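Local coordinates for hypothetical protein PP5205 (Pseudomonas putida, PDB 2G2X), which is of unknown function but has the EVE fold, which resembles that of ASCH and PUA domains, and so may bind a nucleic acid, at residues Met6-Pro10 with Asp11-Ile15; Ile65-Ala68 with Ala69-Asp72. All coordinates share one frame; numbering follows the deposited sequence.

Contact 1. Residues Met6-Pro10 with Asp11-Ile15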
HETATM    1  N   MSE A   6       2.622   0.264  -0.543  1.00  8.31           N
HETATM    2  CA  MSE A   6       1.256   0.751  -0.690  1.00  9.66           C
HETATM    3  C   MSE A   6       1.050   1.929   0.233  1.00  8.85           C
HETATM    4  O   MSE A   6       1.446   1.890   1.397  1.00  9.52           O
HETATM    5  CB  MSE A   6       0.236  -0.342  -0.357  1.00  9.01           C
HETATM    6  CG  MSE A   6       0.351  -1.571  -1.240  1.00 10.86           C
HETATM    7 SE   MSE A   6      -1.249  -2.669  -1.237  1.00 12.74          SE
HETATM    8  CE  MSE A   6      -1.118  -3.451   0.539  1.00  6.90           C
ATOM      9  N   LYS A   7       0.425   2.972  -0.296  1.00 10.01           N
ATOM     10  CA  LYS A   7       0.155   4.177   0.463  1.00 10.55           C
ATOM     11  C   LYS A   7      -1.171   4.073   1.204  1.00 11.60           C
ATOM     12  O   LYS A   7      -2.120   3.447   0.731  1.00 11.36           O
ATOM     13  CB  LYS A   7       0.084   5.386  -0.466  1.00 11.88           C
ATOM     14  CG  LYS A   7       1.273   5.582  -1.377  1.00 14.70           C
ATOM     15  CD  LYS A   7       1.128   6.907  -2.121  1.00 18.25           C
ATOM     16  CE  LYS A   7       2.322   7.184  -3.016  1.00 21.46           C
ATOM     17  NZ  LYS A   7       2.239   8.537  -3.641  1.00 24.39           N
ATOM     18  N   SER A   8      -1.226   4.714   2.363  1.00 12.03           N
ATOM     19  CA  SER A   8      -2.427   4.753   3.182  1.00 12.78           C
ATOM     20  C   SER A   8      -2.360   6.002   4.048  1.00 13.19           C
ATOM     21  O   SER A   8      -1.315   6.299   4.621  1.00 11.21           O
ATOM     22  CB  SER A   8      -2.515   3.523   4.080  1.00 10.84           C
ATOM     23  OG  SER A   8      -3.599   3.656   4.988  1.00 12.11           O
ATOM     24  N   GLU A   9      -3.466   6.737   4.130  1.00 16.10           N
ATOM     25  CA  GLU A   9      -3.512   7.944   4.954  1.00 19.40           C
ATOM     26  C   GLU A   9      -3.609   7.497   6.407  1.00 19.44           C
ATOM     27  O   GLU A   9      -4.522   6.768   6.775  1.00 19.90           O
ATOM     28  CB  GLU A   9      -4.732   8.796   4.597  1.00 22.65           C
ATOM     29  CG  GLU A   9      -4.683  10.218   5.140  1.00 27.01           C
ATOM     30  CD  GLU A   9      -5.938  11.009   4.813  1.00 30.39           C
ATOM     31  OE1 GLU A   9      -6.445  10.870   3.679  1.00 32.62           O
ATOM     32  OE2 GLU A   9      -6.410  11.775   5.682  1.00 32.72           O
ATOM     33  N   PRO A  10      -2.664   7.934   7.253  1.00 21.41           N
ATOM     34  CA  PRO A  10      -2.607   7.590   8.678  1.00 22.14           C
ATOM     35  C   PRO A  10      -3.947   7.584   9.423  1.00 23.18           C
ATOM     36  O   PRO A  10      -4.283   6.607  10.095  1.00 22.20           O
ATOM     37  CB  PRO A  10      -1.639   8.630   9.237  1.00 23.17           C
ATOM     38  CG  PRO A  10      -0.699   8.841   8.104  1.00 21.59           C
ATOM     39  CD  PRO A  10      -1.624   8.920   6.914  1.00 21.61           C
ATOM     40  N   ASP A  11      -4.704   8.670   9.312  1.00 24.41           N
ATOM     41  CA  ASP A  11      -5.988   8.762   9.997  1.00 25.42           C
ATOM     42  C   ASP A  11      -7.037   7.788   9.474  1.00 24.84           C
ATOM     43  O   ASP A  11      -8.043   7.549  10.141  1.00 25.12           O
ATOM     44  CB  ASP A  11      -6.525  10.196   9.947  1.00 27.96           C
ATOM     45  CG  ASP A  11      -5.734  11.140  10.835  1.00 32.12           C
ATOM     46  OD1 ASP A  11      -5.414  10.746  11.978  1.00 34.58           O
ATOM     47  OD2 ASP A  11      -5.439  12.276  10.403  1.00 35.03           O
ATOM     48  N   GLU A  12      -6.818   7.231   8.287  1.00 23.95           N
ATOM     49  CA  GLU A  12      -7.760   6.255   7.744  1.00 23.03           C
ATOM     50  C   GLU A  12      -7.269   4.872   8.179  1.00 22.99           C
ATOM     51  O   GLU A  12      -8.062   4.017   8.588  1.00 22.64           O
ATOM     52  CB  GLU A  12      -7.822   6.334   6.215  1.00 24.83           C
ATOM     53  CG  GLU A  12      -7.913   7.759   5.666  1.00 29.98           C
ATOM     54  CD  GLU A  12      -8.800   7.877   4.427  1.00 31.87           C
ATOM     55  OE1 GLU A  12     -10.020   8.092   4.590  1.00 32.44           O
ATOM     56  OE2 GLU A  12      -8.279   7.751   3.295  1.00 32.29           O
ATOM     57  N   LEU A  13      -5.954   4.668   8.096  1.00 20.73           N
ATOM     58  CA  LEU A  13      -5.318   3.409   8.492  1.00 18.75           C
ATOM     59  C   LEU A  13      -3.800   3.589   8.621  1.00 17.41           C
ATOM     60  O   LEU A  13      -3.098   3.780   7.625  1.00 17.67           O
ATOM     61  CB  LEU A  13      -5.627   2.308   7.474  1.00 16.36           C
ATOM     62  CG  LEU A  13      -4.993   0.937   7.752  1.00 21.06           C
ATOM     63  CD1 LEU A  13      -5.476   0.395   9.090  1.00 20.78           C
ATOM     64  CD2 LEU A  13      -5.347  -0.031   6.634  1.00 21.89           C
ATOM     65  N   SER A  14      -3.300   3.534   9.850  1.00 15.84           N
ATOM     66  CA  SER A  14      -1.871   3.691  10.112  1.00 15.87           C
ATOM     67  C   SER A  14      -1.263   2.319  10.368  1.00 15.54           C
ATOM     68  O   SER A  14      -1.989   1.338  10.543  1.00 15.79           O
ATOM     69  CB  SER A  14      -1.650   4.567  11.343  1.00 15.49           C
ATOM     70  OG  SER A  14      -2.069   3.886  12.513  1.00 16.56           O
ATOM     71  N   ILE A  15       0.063   2.247  10.396  1.00 14.31           N
ATOM     72  CA  ILE A  15       0.725   0.974  10.641  1.00 15.31           C
ATOM     73  C   ILE A  15       0.402   0.531  12.070  1.00 14.77           C
ATOM     74  O   ILE A  15       0.246  -0.663  12.333  1.00 14.35           O
ATOM     75  CB  ILE A  15       2.266   1.080  10.429  1.00 14.95           C
ATOM     76  CG1 ILE A  15       2.916  -0.296  10.610  1.00 14.09           C
ATOM     77  CG2 ILE A  15       2.873   2.098  11.390  1.00 16.63           C
ATOM     78  CD1 ILE A  15       2.513  -1.304   9.560  1.00 13.30           C
TER
HETATM   79  O   HOH W   1      -6.025   5.878   2.832  1.00 19.11           O
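Ser8 reaches over the mouth of a tight turn to donate a hydrogen bond to the carbonyl of Leu13, with OG 2.7 Å from Leu13 O, in the carbonyl plane and on a lone pair. Its OG stands anti to the backbone N (chi1 173°), and CB of Leu13 lies against Ser8 OG. Inside the loop two backbone N-H groups close on one acceptor. Glu9 O takes Glu12 N at 2.8 Å from above the carbonyl plane, and Leu13 N at 2.9 Å in a nearly straight bond, 168° at the hydrogen. Pro10 and Asp11 are the corner residues of a type I beta turn, Glu9 to Glu12, which Leu13 N extends with a helix-like i+4 link.

This turn carries the chain from the end of strand 3-8 to helix 15-21 of the EVE domain. Ser14 is the N-cap of that helix, its OG accepting from Ala17 N, while Pro10 rests on His51 and Cys54 and Leu13 leans on Trp26. A sulfate, probably from the crystallisation liquor, makes a weak hydrogen bond to Ser8 OG.

The outer side is looser and acidic. CB of Glu9 meets CG of Glu12 at 3.5 Å, but beyond that the two side chains cross obliquely and bring Glu9 OE1 within 3.6 Å of Glu12 OE2, their carboxylate planes turned 32° apart. That closeness would tend to raise the proton affinity of one of them. A water accepts from Glu9 N and donates to Glu12 OE2, at 3.0 Å from each, tying the bent Glu12 side chain back to the backbone.

Contact 2. Residues Ile65-Ala68 with Ala69-Asp72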
ATOM      1  N   ILE A  65       0.836  -9.589   2.859  1.00  6.17           N
ATOM      2  CA  ILE A  65      -0.421  -9.943   2.209  1.00  6.10           C
ATOM      3  C   ILE A  65      -0.918 -11.269   2.773  1.00  7.40           C
ATOM      4  O   ILE A  65      -0.214 -12.277   2.694  1.00  7.10           O
ATOM      5  CB  ILE A  65      -0.240 -10.110   0.689  1.00  5.34           C
ATOM      6  CG1 ILE A  65       0.390  -8.847   0.096  1.00  5.26           C
ATOM      7  CG2 ILE A  65      -1.583 -10.407   0.037  1.00  4.31           C
ATOM      8  CD1 ILE A  65      -0.387  -7.570   0.397  1.00  4.16           C
ATOM      9  N   THR A  66      -2.126 -11.264   3.338  1.00  8.13           N
ATOM     10  CA  THR A  66      -2.713 -12.475   3.914  1.00  8.58           C
ATOM     11  C   THR A  66      -3.816 -13.065   3.041  1.00  7.43           C
ATOM     12  O   THR A  66      -4.334 -14.133   3.339  1.00  7.67           O
ATOM     13  CB  THR A  66      -3.288 -12.225   5.341  1.00 10.31           C
ATOM     14  OG1 THR A  66      -4.214 -11.129   5.312  1.00  7.14           O
ATOM     15  CG2 THR A  66      -2.168 -11.926   6.323  1.00  6.97           C
ATOM     16  N   ARG A  67      -4.184 -12.360   1.977  1.00  7.39           N
ATOM     17  CA  ARG A  67      -5.199 -12.848   1.041  1.00  7.48           C
ATOM     18  C   ARG A  67      -5.031 -12.173  -0.317  1.00  7.90           C
ATOM     19  O   ARG A  67      -5.099 -10.947  -0.427  1.00  6.38           O
ATOM     20  CB  ARG A  67      -6.625 -12.603   1.553  1.00  8.38           C
ATOM     21  CG  ARG A  67      -7.667 -13.251   0.639  1.00  8.70           C
ATOM     22  CD  ARG A  67      -9.136 -12.981   1.013  1.00  8.64           C
ATOM     23  NE  ARG A  67     -10.005 -13.647   0.043  1.00 10.78           N
ATOM     24  CZ  ARG A  67     -11.324 -13.494  -0.055  1.00  9.16           C
ATOM     25  NH1 ARG A  67     -11.978 -12.683   0.766  1.00  9.68           N
ATOM     26  NH2 ARG A  67     -11.986 -14.155  -0.993  1.00  6.51           N
ATOM     27  N   ALA A  68      -4.809 -12.981  -1.348  1.00  8.77           N
ATOM     28  CA  ALA A  68      -4.619 -12.467  -2.698  1.00  9.19           C
ATOM     29  C   ALA A  68      -5.869 -11.745  -3.191  1.00  8.67           C
ATOM     30  O   ALA A  68      -6.941 -11.852  -2.599  1.00  9.83           O
ATOM     31  CB  ALA A  68      -4.246 -13.603  -3.646  1.00  6.67           C
ATOM     32  N   ALA A  69      -5.720 -11.017  -4.288  1.00  8.79           N
ATOM     33  CA  ALA A  69      -6.817 -10.243  -4.853  1.00 10.20           C
ATOM     34  C   ALA A  69      -8.157 -10.967  -4.985  1.00 10.28           C
ATOM     35  O   ALA A  69      -8.228 -12.118  -5.424  1.00  9.84           O
ATOM     36  CB  ALA A  69      -6.400  -9.675  -6.221  1.00  9.98           C
ATOM     37  N   TYR A  70      -9.212 -10.268  -4.576  1.00 10.03           N
ATOM     38  CA  TYR A  70     -10.582 -10.747  -4.675  1.00  9.71           C
ATOM     39  C   TYR A  70     -11.444  -9.495  -4.890  1.00 11.28           C
ATOM     40  O   TYR A  70     -11.002  -8.382  -4.593  1.00  8.70           O
ATOM     41  CB  TYR A  70     -11.003 -11.497  -3.408  1.00 10.16           C
ATOM     42  CG  TYR A  70     -11.039 -10.675  -2.144  1.00 11.43           C
ATOM     43  CD1 TYR A  70      -9.862 -10.317  -1.488  1.00 10.48           C
ATOM     44  CD2 TYR A  70     -12.255 -10.299  -1.574  1.00 10.33           C
ATOM     45  CE1 TYR A  70      -9.890  -9.611  -0.291  1.00 11.77           C
ATOM     46  CE2 TYR A  70     -12.297  -9.592  -0.373  1.00 11.97           C
ATOM     47  CZ  TYR A  70     -11.111  -9.255   0.264  1.00 12.91           C
ATOM     48  OH  TYR A  70     -11.143  -8.585   1.468  1.00 13.94           O
ATOM     49  N   PRO A  71     -12.672  -9.655  -5.417  1.00 11.73           N
ATOM     50  CA  PRO A  71     -13.565  -8.511  -5.666  1.00 12.79           C
ATOM     51  C   PRO A  71     -13.744  -7.575  -4.472  1.00 13.17           C
ATOM     52  O   PRO A  71     -14.134  -8.010  -3.391  1.00 16.34           O
ATOM     53  CB  PRO A  71     -14.876  -9.177  -6.087  1.00 13.67           C
ATOM     54  CG  PRO A  71     -14.401 -10.431  -6.794  1.00 14.42           C
ATOM     55  CD  PRO A  71     -13.301 -10.919  -5.847  1.00 12.23           C
ATOM     56  N   ASP A  72     -13.466  -6.290  -4.674  1.00 12.66           N
ATOM     57  CA  ASP A  72     -13.592  -5.298  -3.608  1.00 12.16           C
ATOM     58  C   ASP A  72     -15.072  -5.137  -3.274  1.00 13.43           C
ATOM     59  O   ASP A  72     -15.821  -4.534  -4.034  1.00 13.64           O
ATOM     60  CB  ASP A  72     -13.007  -3.964  -4.069  1.00 10.95           C
ATOM     61  CG  ASP A  72     -12.863  -2.961  -2.940  1.00 13.42           C
ATOM     62  OD1 ASP A  72     -13.565  -3.109  -1.915  1.00 12.68           O
ATOM     63  OD2 ASP A  72     -12.052  -2.012  -3.084  1.00 14.46           O
TER
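The guanidinium of Arg67 lies flat on the ring of Tyr70, three residues further along the chain, with the planes just 11° apart. This is a cation-pi stack: CZ of Arg67 sits 3.6 Å from the centroid of the Tyr70 ring and 17° off its normal. NH1 comes over the ring, 3.3 Å from Tyr70 CE2, while NH2 lies back near CB of Tyr70. CD of Arg67 adds an off-centre CH-pi contact to the same face, 4.1 Å from the Tyr70 centroid.

The backbones of Thr66 and Arg67 are both hydrogen-bonded to Asp98 on strand 95-110, forming a classic beta bulge where strand 58-71 turns a corner. From the bulge the Arg67 side chain runs extended, crossing the tyrosine at about a right angle. Tyr70 meets it with CG between the backbone N and the carbonyl carbon (chi1 64°), which brings the ring back alongside the preceding residues. Ala68 O then lies at the ring's edge, in its plane, 3.5 Å from Tyr70 CD1. At the far end of the ring Tyr70 OH hydrogen-bonds to Asp98 OD1, so a carboxylate of the bulge's own partner residue helps fix the surface on which the arginine lies.

How the contacts relate
Contacts 1 and 2 lie about 18 Å apart, centre to centre, in series along the chain and on the same mixed sheet. Strand 46-51 runs between their strands, parallel to 3-8 and antiparallel to 58-71. Inward from the two surface features the segments do meet: CE of Met6, a selenomethionine, packs on CD1 of Ile65 at 4.2 Å, and both side chains also touch Met41 and Val99. Strand 23-26 is near both as well, with Trp26 against Ser8 and Leu13, and Glu23 hydrogen-bonded to Thr66. The sulfate lies beside contact 1, about 3 Å from the side chain of Ser8, and such ions often mark pockets.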